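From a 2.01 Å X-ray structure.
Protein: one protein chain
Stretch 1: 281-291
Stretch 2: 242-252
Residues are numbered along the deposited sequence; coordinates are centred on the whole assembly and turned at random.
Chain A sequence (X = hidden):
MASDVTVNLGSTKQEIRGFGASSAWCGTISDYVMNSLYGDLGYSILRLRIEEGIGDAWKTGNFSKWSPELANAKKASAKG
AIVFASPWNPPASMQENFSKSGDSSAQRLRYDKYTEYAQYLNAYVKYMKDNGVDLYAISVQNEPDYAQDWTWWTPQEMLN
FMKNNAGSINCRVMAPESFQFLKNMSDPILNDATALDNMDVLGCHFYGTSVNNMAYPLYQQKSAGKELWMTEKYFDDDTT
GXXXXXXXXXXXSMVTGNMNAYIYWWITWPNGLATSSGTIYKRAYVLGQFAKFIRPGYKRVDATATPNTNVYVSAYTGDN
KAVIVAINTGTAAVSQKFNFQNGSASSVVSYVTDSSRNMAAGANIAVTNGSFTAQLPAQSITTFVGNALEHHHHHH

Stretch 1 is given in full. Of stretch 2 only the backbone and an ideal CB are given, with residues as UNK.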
ATOM      1  N   TYR A 281     -15.634   8.421  -1.509  1.00  9.47           N
ATOM      2  CA  TYR A 281     -16.334   7.323  -0.858  1.00 10.30           C
ATOM      3  C   TYR A 281     -15.896   7.112   0.578  1.00  9.95           C
ATOM      4  O   TYR A 281     -14.787   7.475   0.965  1.00 10.65           O
ATOM      5  CB  TYR A 281     -16.118   6.020  -1.620  1.00 12.43           C
ATOM      6  CG  TYR A 281     -16.714   6.001  -3.007  1.00 11.22           C
ATOM      7  CD1 TYR A 281     -17.896   6.688  -3.303  1.00 13.18           C
ATOM      8  CD2 TYR A 281     -16.097   5.301  -4.018  1.00  8.25           C
ATOM      9  CE1 TYR A 281     -18.447   6.642  -4.590  1.00 13.55           C
ATOM     10  CE2 TYR A 281     -16.625   5.257  -5.287  1.00 11.71           C
ATOM     11  CZ  TYR A 281     -17.795   5.923  -5.576  1.00 12.03           C
ATOM     12  OH  TYR A 281     -18.295   5.846  -6.865  1.00 13.93           O
ATOM     13  N   LYS A 282     -16.778   6.517   1.366  1.00  7.67           N
ATOM     14  CA  LYS A 282     -16.452   6.224   2.762  1.00  8.68           C
ATOM     15  C   LYS A 282     -15.148   5.441   2.901  1.00  8.47           C
ATOM     16  O   LYS A 282     -14.354   5.721   3.799  1.00  7.45           O
ATOM     17  CB  LYS A 282     -17.609   5.496   3.448  1.00  8.40           C
ATOM     18  CG  LYS A 282     -17.406   5.277   4.951  1.00  7.98           C
ATOM     19  CD  LYS A 282     -18.730   4.818   5.589  1.00 10.06           C
ATOM     20  CE  LYS A 282     -19.803   5.904   5.420  1.00 12.47           C
ATOM     21  NZ  LYS A 282     -19.482   7.060   6.311  1.00 11.84           N
ATOM     22  N   ARG A 283     -14.925   4.468   2.014  1.00  8.65           N
ATOM     23  CA  ARG A 283     -13.694   3.681   2.027  1.00 10.67           C
ATOM     24  C   ARG A 283     -12.438   4.547   1.974  1.00 13.39           C
ATOM     25  O   ARG A 283     -11.418   4.189   2.572  1.00 12.12           O
ATOM     26  CB  ARG A 283     -13.674   2.656   0.880  1.00 11.05           C
ATOM     27  CG  ARG A 283     -14.547   1.416   1.105  1.00  7.66           C
ATOM     28  CD  ARG A 283     -14.919   0.805  -0.245  1.00  8.32           C
ATOM     29  NE  ARG A 283     -15.883   1.671  -0.914  1.00 10.71           N
ATOM     30  CZ  ARG A 283     -16.155   1.651  -2.209  1.00 13.16           C
ATOM     31  NH1 ARG A 283     -15.529   0.810  -3.006  1.00 13.20           N
ATOM     32  NH2 ARG A 283     -17.053   2.494  -2.709  1.00 16.37           N
ATOM     33  N   ALA A 284     -12.506   5.686   1.282  1.00 13.53           N
ATOM     34  CA  ALA A 284     -11.359   6.601   1.225  1.00  9.83           C
ATOM     35  C   ALA A 284     -11.017   7.131   2.612  1.00  9.01           C
ATOM     36  O   ALA A 284      -9.848   7.275   2.958  1.00  9.49           O
ATOM     37  CB  ALA A 284     -11.640   7.778   0.261  1.00 10.12           C
ATOM     38  N   TYR A 285     -12.048   7.428   3.395  1.00 10.25           N
ATOM     39  CA  TYR A 285     -11.883   7.928   4.758  1.00 10.84           C
ATOM     40  C   TYR A 285     -11.376   6.832   5.709  1.00 12.99           C
ATOM     41  O   TYR A 285     -10.565   7.109   6.597  1.00  9.80           O
ATOM     42  CB  TYR A 285     -13.188   8.518   5.267  1.00 10.38           C
ATOM     43  CG  TYR A 285     -13.660   9.724   4.470  1.00 10.14           C
ATOM     44  CD1 TYR A 285     -13.203  11.001   4.774  1.00 11.10           C
ATOM     45  CD2 TYR A 285     -14.546   9.582   3.412  1.00  8.62           C
ATOM     46  CE1 TYR A 285     -13.633  12.113   4.055  1.00 12.50           C
ATOM     47  CE2 TYR A 285     -14.991  10.701   2.676  1.00 12.06           C
ATOM     48  CZ  TYR A 285     -14.520  11.955   3.002  1.00 13.25           C
ATOM     49  OH  TYR A 285     -14.940  13.066   2.305  1.00 17.63           O
ATOM     50  N   VAL A 286     -11.822   5.592   5.510  1.00 11.05           N
ATOM     51  CA  VAL A 286     -11.250   4.473   6.265  1.00 10.56           C
ATOM     52  C   VAL A 286      -9.723   4.476   6.099  1.00 10.57           C
ATOM     53  O   VAL A 286      -8.982   4.418   7.081  1.00 10.92           O
ATOM     54  CB  VAL A 286     -11.785   3.110   5.797  1.00  7.82           C
ATOM     55  CG1 VAL A 286     -10.953   1.949   6.462  1.00  8.03           C
ATOM     56  CG2 VAL A 286     -13.282   2.976   6.099  1.00  5.95           C
ATOM     57  N   LEU A 287      -9.247   4.547   4.858  1.00  9.86           N
ATOM     58  CA  LEU A 287      -7.804   4.574   4.627  1.00 10.10           C
ATOM     59  C   LEU A 287      -7.182   5.841   5.204  1.00 12.21           C
ATOM     60  O   LEU A 287      -6.054   5.814   5.716  1.00 12.37           O
ATOM     61  CB  LEU A 287      -7.467   4.406   3.142  1.00 11.89           C
ATOM     62  CG  LEU A 287      -5.989   4.324   2.756  1.00 10.57           C
ATOM     63  CD1 LEU A 287      -5.353   3.084   3.378  1.00  7.53           C
ATOM     64  CD2 LEU A 287      -5.837   4.274   1.233  1.00 11.48           C
ATOM     65  N   GLY A 288      -7.915   6.952   5.133  1.00 12.93           N
ATOM     66  CA  GLY A 288      -7.442   8.214   5.686  1.00 12.95           C
ATOM     67  C   GLY A 288      -7.220   8.231   7.197  1.00 12.78           C
ATOM     68  O   GLY A 288      -6.397   9.008   7.699  1.00 10.53           O
ATOM     69  N   GLN A 289      -7.975   7.410   7.932  1.00  9.86           N
ATOM     70  CA  GLN A 289      -7.787   7.262   9.376  1.00  9.84           C
ATOM     71  C   GLN A 289      -6.356   6.849   9.683  1.00 12.36           C
ATOM     72  O   GLN A 289      -5.834   7.108  10.786  1.00 12.75           O
ATOM     73  CB  GLN A 289      -8.730   6.187   9.925  1.00  9.36           C
ATOM     74  CG  GLN A 289     -10.219   6.503   9.795  1.00  7.58           C
ATOM     75  CD  GLN A 289     -10.724   7.509  10.802  1.00 10.18           C
ATOM     76  OE1 GLN A 289     -11.796   8.085  10.625  1.00 12.78           O
ATOM     77  NE2 GLN A 289      -9.967   7.721  11.877  1.00  8.91           N
ATOM     78  N   PHE A 290      -5.741   6.175   8.708  1.00 12.93           N
ATOM     79  CA  PHE A 290      -4.319   5.819   8.745  1.00  7.51           C
ATOM     80  C   PHE A 290      -3.466   6.899   8.099  1.00  8.21           C
ATOM     81  O   PHE A 290      -2.568   7.453   8.757  1.00  9.26           O
ATOM     82  CB  PHE A 290      -4.057   4.461   8.083  1.00  8.37           C
ATOM     83  CG  PHE A 290      -4.662   3.288   8.837  1.00 11.10           C
ATOM     84  CD1 PHE A 290      -5.954   2.861   8.567  1.00  8.54           C
ATOM     85  CD2 PHE A 290      -3.933   2.628   9.821  1.00 10.05           C
ATOM     86  CE1 PHE A 290      -6.514   1.793   9.274  1.00 10.45           C
ATOM     87  CE2 PHE A 290      -4.476   1.551  10.522  1.00 11.34           C
ATOM     88  CZ  PHE A 290      -5.771   1.133  10.249  1.00  9.99           C
ATOM     89  N   ALA A 291      -3.706   7.146   6.804  1.00  6.29           N
ATOM     90  CA  ALA A 291      -2.836   7.978   5.953  1.00  6.00           C
ATOM     91  C   ALA A 291      -2.617   9.370   6.462  1.00 10.22           C
ATOM     92  O   ALA A 291      -1.507   9.881   6.415  1.00 13.78           O
ATOM     93  CB  ALA A 291      -3.415   8.080   4.556  1.00  6.67           C
ATOM     94  N   UNK A 242     -18.190  -3.995   4.791  1.00 11.63           N
ATOM     95  CA  UNK A 242     -16.947  -3.708   4.064  1.00 12.22           C
ATOM     96  C   UNK A 242     -16.102  -2.592   4.663  1.00  9.47           C
ATOM     97  O   UNK A 242     -14.889  -2.633   4.575  1.00 13.26           O
ATOM     98  CB  UNK A 242     -17.281  -3.345   2.616  1.00 12.22           C
ATOM     99  N   UNK A 243     -16.751  -1.593   5.257  1.00 10.73           N
ATOM    100  CA  UNK A 243     -16.050  -0.599   6.048  1.00 12.65           C
ATOM    101  C   UNK A 243     -15.254  -1.307   7.160  1.00 14.26           C
ATOM    102  O   UNK A 243     -14.085  -1.005   7.382  1.00 13.36           O
ATOM    103  CB  UNK A 243     -17.033   0.416   6.635  1.00 12.65           C
ATOM    104  N   UNK A 244     -15.894  -2.245   7.863  1.00 13.75           N
ATOM    105  CA  UNK A 244     -15.216  -3.001   8.926  1.00 13.01           C
ATOM    106  C   UNK A 244     -14.183  -3.995   8.384  1.00 14.42           C
ATOM    107  O   UNK A 244     -13.094  -4.145   8.945  1.00 11.92           O
ATOM    108  CB  UNK A 244     -16.251  -3.752   9.766  1.00 13.01           C
ATOM    109  N   UNK A 245     -14.527  -4.684   7.300  1.00 12.71           N
ATOM    110  CA  UNK A 245     -13.582  -5.595   6.672  1.00 13.68           C
ATOM    111  C   UNK A 245     -12.313  -4.872   6.293  1.00 11.41           C
ATOM    112  O   UNK A 245     -11.226  -5.408   6.464  1.00 10.20           O
ATOM    113  CB  UNK A 245     -14.202  -6.253   5.438  1.00 13.68           C
ATOM    114  N   UNK A 246     -12.470  -3.664   5.753  1.00 10.09           N
ATOM    115  CA  UNK A 246     -11.328  -2.875   5.274  1.00  9.95           C
ATOM    116  C   UNK A 246     -10.534  -2.289   6.438  1.00 10.78           C
ATOM    117  O   UNK A 246      -9.315  -2.359   6.432  1.00 10.38           O
ATOM    118  CB  UNK A 246     -11.805  -1.752   4.351  1.00  9.95           C
ATOM    119  N   UNK A 247     -11.232  -1.741   7.433  1.00 13.43           N
ATOM    120  CA  UNK A 247     -10.583  -1.232   8.656  1.00 11.58           C
ATOM    121  C   UNK A 247      -9.717  -2.330   9.246  1.00 13.81           C
ATOM    122  O   UNK A 247      -8.531  -2.133   9.500  1.00 11.50           O
ATOM    123  CB  UNK A 247     -11.615  -0.755   9.679  1.00 11.58           C
ATOM    124  N   UNK A 248     -10.327  -3.496   9.469  1.00 13.23           N
ATOM    125  CA  UNK A 248      -9.640  -4.607  10.117  1.00  7.76           C
ATOM    126  C   UNK A 248      -8.433  -5.123   9.318  1.00  7.99           C
ATOM    127  O   UNK A 248      -7.397  -5.417   9.887  1.00 10.84           O
ATOM    128  CB  UNK A 248     -10.629  -5.752  10.346  1.00  7.76           C
ATOM    129  N   UNK A 249      -8.562  -5.250   8.003  1.00 10.05           N
ATOM    130  CA  UNK A 249      -7.431  -5.710   7.197  1.00 11.58           C
ATOM    131  C   UNK A 249      -6.218  -4.769   7.231  1.00 11.37           C
ATOM    132  O   UNK A 249      -5.060  -5.217   7.274  1.00 10.92           O
ATOM    133  CB  UNK A 249      -7.886  -5.891   5.748  1.00 11.58           C
ATOM    134  N   UNK A 250      -6.453  -3.464   7.224  1.00  5.79           N
ATOM    135  CA  UNK A 250      -5.310  -2.561   7.325  1.00  5.52           C
ATOM    136  C   UNK A 250      -4.623  -2.742   8.678  1.00  8.53           C
ATOM    137  O   UNK A 250      -3.398  -2.799   8.760  1.00 11.54           O
ATOM    138  CB  UNK A 250      -5.749  -1.108   7.135  1.00  5.52           C
ATOM    139  N   UNK A 251      -5.421  -2.857   9.732  1.00 11.34           N
ATOM    140  CA  UNK A 251      -4.894  -3.191  11.056  1.00 12.50           C
ATOM    141  C   UNK A 251      -4.045  -4.456  10.993  1.00 11.96           C
ATOM    142  O   UNK A 251      -2.920  -4.483  11.503  1.00 11.69           O
ATOM    143  CB  UNK A 251      -6.035  -3.370  12.059  1.00 12.50           C
ATOM    144  N   UNK A 252      -4.569  -5.502  10.354  1.00 12.38           N
ATOM    145  CA  UNK A 252      -3.870  -6.794  10.298  1.00 10.15           C
ATOM    146  C   UNK A 252      -2.565  -6.676   9.491  1.00 10.59           C
ATOM    147  O   UNK A 252      -1.552  -7.275   9.835  1.00 11.57           O
ATOM    148  CB  UNK A 252      -4.776  -7.862   9.681  1.00 10.15           C
TER

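Both stretches are helical over nearly their whole length. Their axes run in roughly the same direction, 26° apart, and approach to 9.8 Å. The side of stretch 1 that faces stretch 2 carries Lys282, Arg283, Val286, Leu287 and Phe290.

Position 242 points its CA-to-CB bond toward stretch 1, but nothing there lies within 5.5 Å of the ideal CB. Polar or apolar residues would both do. It is Asn242. It makes no contact with stretch 1.

Position 243 points sideways. Its ideal CB is 4.6 Å from Val286 CG2 and 4.8 Å from Lys282 CD, so the surroundings are aliphatic. A branched or longer apolar chain would suit. The residue is Ile243, with chi1 and chi2 both m. Its end comes nearer to stretch 1 than its CB bond suggests. CD1 lies 3.7 Å from Lys282 CG, the aliphatic part of that lysine, and CG2 lies 3.7 Å from Val286 CG2.

Positions 244 and 245 have nothing of stretch 1 near their ideal CB atoms, so stretch 1 sets little limit on them. They are Met244 and Asn245; neither touches stretch 1. Asn245 ND2 donates a weak hydrogen bond to Asn242 OD1 at 3.4 Å.

Position 246 points toward stretch 1. Val286 CG1 is 4.3 Å from the ideal CB and Arg283 CG is 5.3 Å away. A long, flexible apolar chain could extend between Arg283 and Leu287; leucine or isoleucine would also be plausible. It is Met246, extended with all three chi angles t. Its CG packs 3.8 Å from Val286 CG1, and its CE reaches Leu287 CB at 3.8 Å. The same CE is 3.2 Å from Arg283 O, a tight approach.

Position 247 points sideways, with its ideal CB 4.3 Å from Val286 CG1. The CA atoms of 247 and Val286 are only 6.2 Å apart, which favours a small residue: alanine, serine or perhaps threonine. It is Ser247. OG donates to Ile243 O at 2.9 Å, so the hydroxyl is satisfied within its own helix while lying 3.5 Å from Val286 CG1.

Position 248 points away and 249 is out of reach, so stretch 1 favours no particular residue at either. They are Lys248 and Glu249. Lys248 reaches along its own helix to 252.

Position 250 points toward stretch 1, its ideal CB 3.7 Å from Phe290 CE1. An aliphatic residue such as valine, leucine or isoleucine would suit the ring. It is Ile250. CG2 sits over one face of Phe290, 3.5 Å from the ring centroid, in a CH-pi contact. CD1 meets Leu287 CD1 at 3.7 Å. With 243, 246 and 247, it completes the hole that receives Val286.

Position 251 points sideways, its ideal CB 4.9 Å from Phe290 CZ. Many residues could fit if their ends turn outward. It is His251, whose end leads away; its backbone N lies 4.0 Å from Phe290 CZ.

Position 252 is out of reach, so stretch 1 sets no preference. It is Asp252, whose OD2 forms a salt bridge with Lys248 NZ at 2.6 Å.

Stretch 2 (242-252) NIMNMSKEIHD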
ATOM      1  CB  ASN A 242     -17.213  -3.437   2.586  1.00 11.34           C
ATOM      2  CG  ASN A 242     -17.405  -4.721   1.802  1.00 15.69           C
ATOM      3  OD1 ASN A 242     -16.684  -5.697   2.021  1.00 15.36           O
ATOM      4  ND2 ASN A 242     -18.390  -4.741   0.908  1.00 14.57           N
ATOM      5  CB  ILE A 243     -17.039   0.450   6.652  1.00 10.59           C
ATOM      6  CG1 ILE A 243     -17.752   1.218   5.528  1.00 11.67           C
ATOM      7  CG2 ILE A 243     -16.305   1.444   7.523  1.00 10.40           C
ATOM      8  CD1 ILE A 243     -16.820   1.698   4.441  1.00  8.84           C
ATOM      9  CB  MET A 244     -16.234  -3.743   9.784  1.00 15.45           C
ATOM     10  CG  MET A 244     -17.160  -2.816  10.574  1.00 16.23           C
ATOM     11  SD  MET A 244     -16.207  -1.846  11.752  1.00 16.89           S
ATOM     12  CE  MET A 244     -16.027  -0.270  10.911  1.00 12.51           C
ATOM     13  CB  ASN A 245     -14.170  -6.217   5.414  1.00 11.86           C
ATOM     14  CG  ASN A 245     -15.187  -7.277   5.724  1.00 13.13           C
ATOM     15  OD1 ASN A 245     -15.147  -7.896   6.788  1.00 13.52           O
ATOM     16  ND2 ASN A 245     -16.111  -7.499   4.794  1.00 15.54           N
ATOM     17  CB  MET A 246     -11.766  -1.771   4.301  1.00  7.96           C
ATOM     18  CG  MET A 246     -10.649  -0.831   3.861  1.00  9.98           C
ATOM     19  SD  MET A 246     -11.230   0.466   2.731  1.00 11.25           S
ATOM     20  CE  MET A 246      -9.730   1.442   2.571  1.00  4.85           C
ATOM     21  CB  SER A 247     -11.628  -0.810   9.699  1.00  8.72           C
ATOM     22  OG  SER A 247     -12.351   0.360   9.297  1.00 11.04           O
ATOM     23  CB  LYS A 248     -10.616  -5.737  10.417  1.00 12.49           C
ATOM     24  CG  LYS A 248      -9.922  -7.076  10.757  1.00 18.28           C
ATOM     25  CD  LYS A 248      -9.869  -7.374  12.229  1.00 21.04           C
ATOM     26  CE  LYS A 248      -9.896  -8.899  12.475  1.00 21.96           C
ATOM     27  NZ  LYS A 248      -8.861  -9.690  11.722  1.00 19.77           N
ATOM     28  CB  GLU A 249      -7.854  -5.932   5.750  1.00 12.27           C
ATOM     29  CG  GLU A 249      -6.728  -6.500   4.900  1.00 11.32           C
ATOM     30  CD  GLU A 249      -7.232  -6.908   3.544  1.00 12.56           C
ATOM     31  OE1 GLU A 249      -7.946  -7.924   3.444  1.00 16.22           O
ATOM     32  OE2 GLU A 249      -6.933  -6.201   2.583  1.00 14.50           O
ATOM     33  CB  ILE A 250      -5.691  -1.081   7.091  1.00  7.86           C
ATOM     34  CG1 ILE A 250      -6.357  -0.916   5.720  1.00  5.17           C
ATOM     35  CG2 ILE A 250      -4.449  -0.205   7.178  1.00 10.06           C
ATOM     36  CD1 ILE A 250      -7.015   0.482   5.496  1.00  4.54           C
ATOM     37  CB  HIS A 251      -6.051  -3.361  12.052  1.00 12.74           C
ATOM     38  CG  HIS A 251      -5.667  -4.062  13.318  1.00 12.88           C
ATOM     39  ND1 HIS A 251      -5.394  -3.384  14.488  1.00 11.39           N
ATOM     40  CD2 HIS A 251      -5.518  -5.378  13.598  1.00 12.00           C
ATOM     41  CE1 HIS A 251      -5.094  -4.258  15.436  1.00 11.13           C
ATOM     42  NE2 HIS A 251      -5.160  -5.473  14.925  1.00 10.36           N
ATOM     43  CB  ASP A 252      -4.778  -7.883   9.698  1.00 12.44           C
ATOM     44  CG  ASP A 252      -5.872  -8.374  10.676  1.00 13.46           C
ATOM     45  OD1 ASP A 252      -5.631  -8.394  11.894  1.00 13.02           O
ATOM     46  OD2 ASP A 252      -6.980  -8.755  10.223  1.00 13.12           O
TER
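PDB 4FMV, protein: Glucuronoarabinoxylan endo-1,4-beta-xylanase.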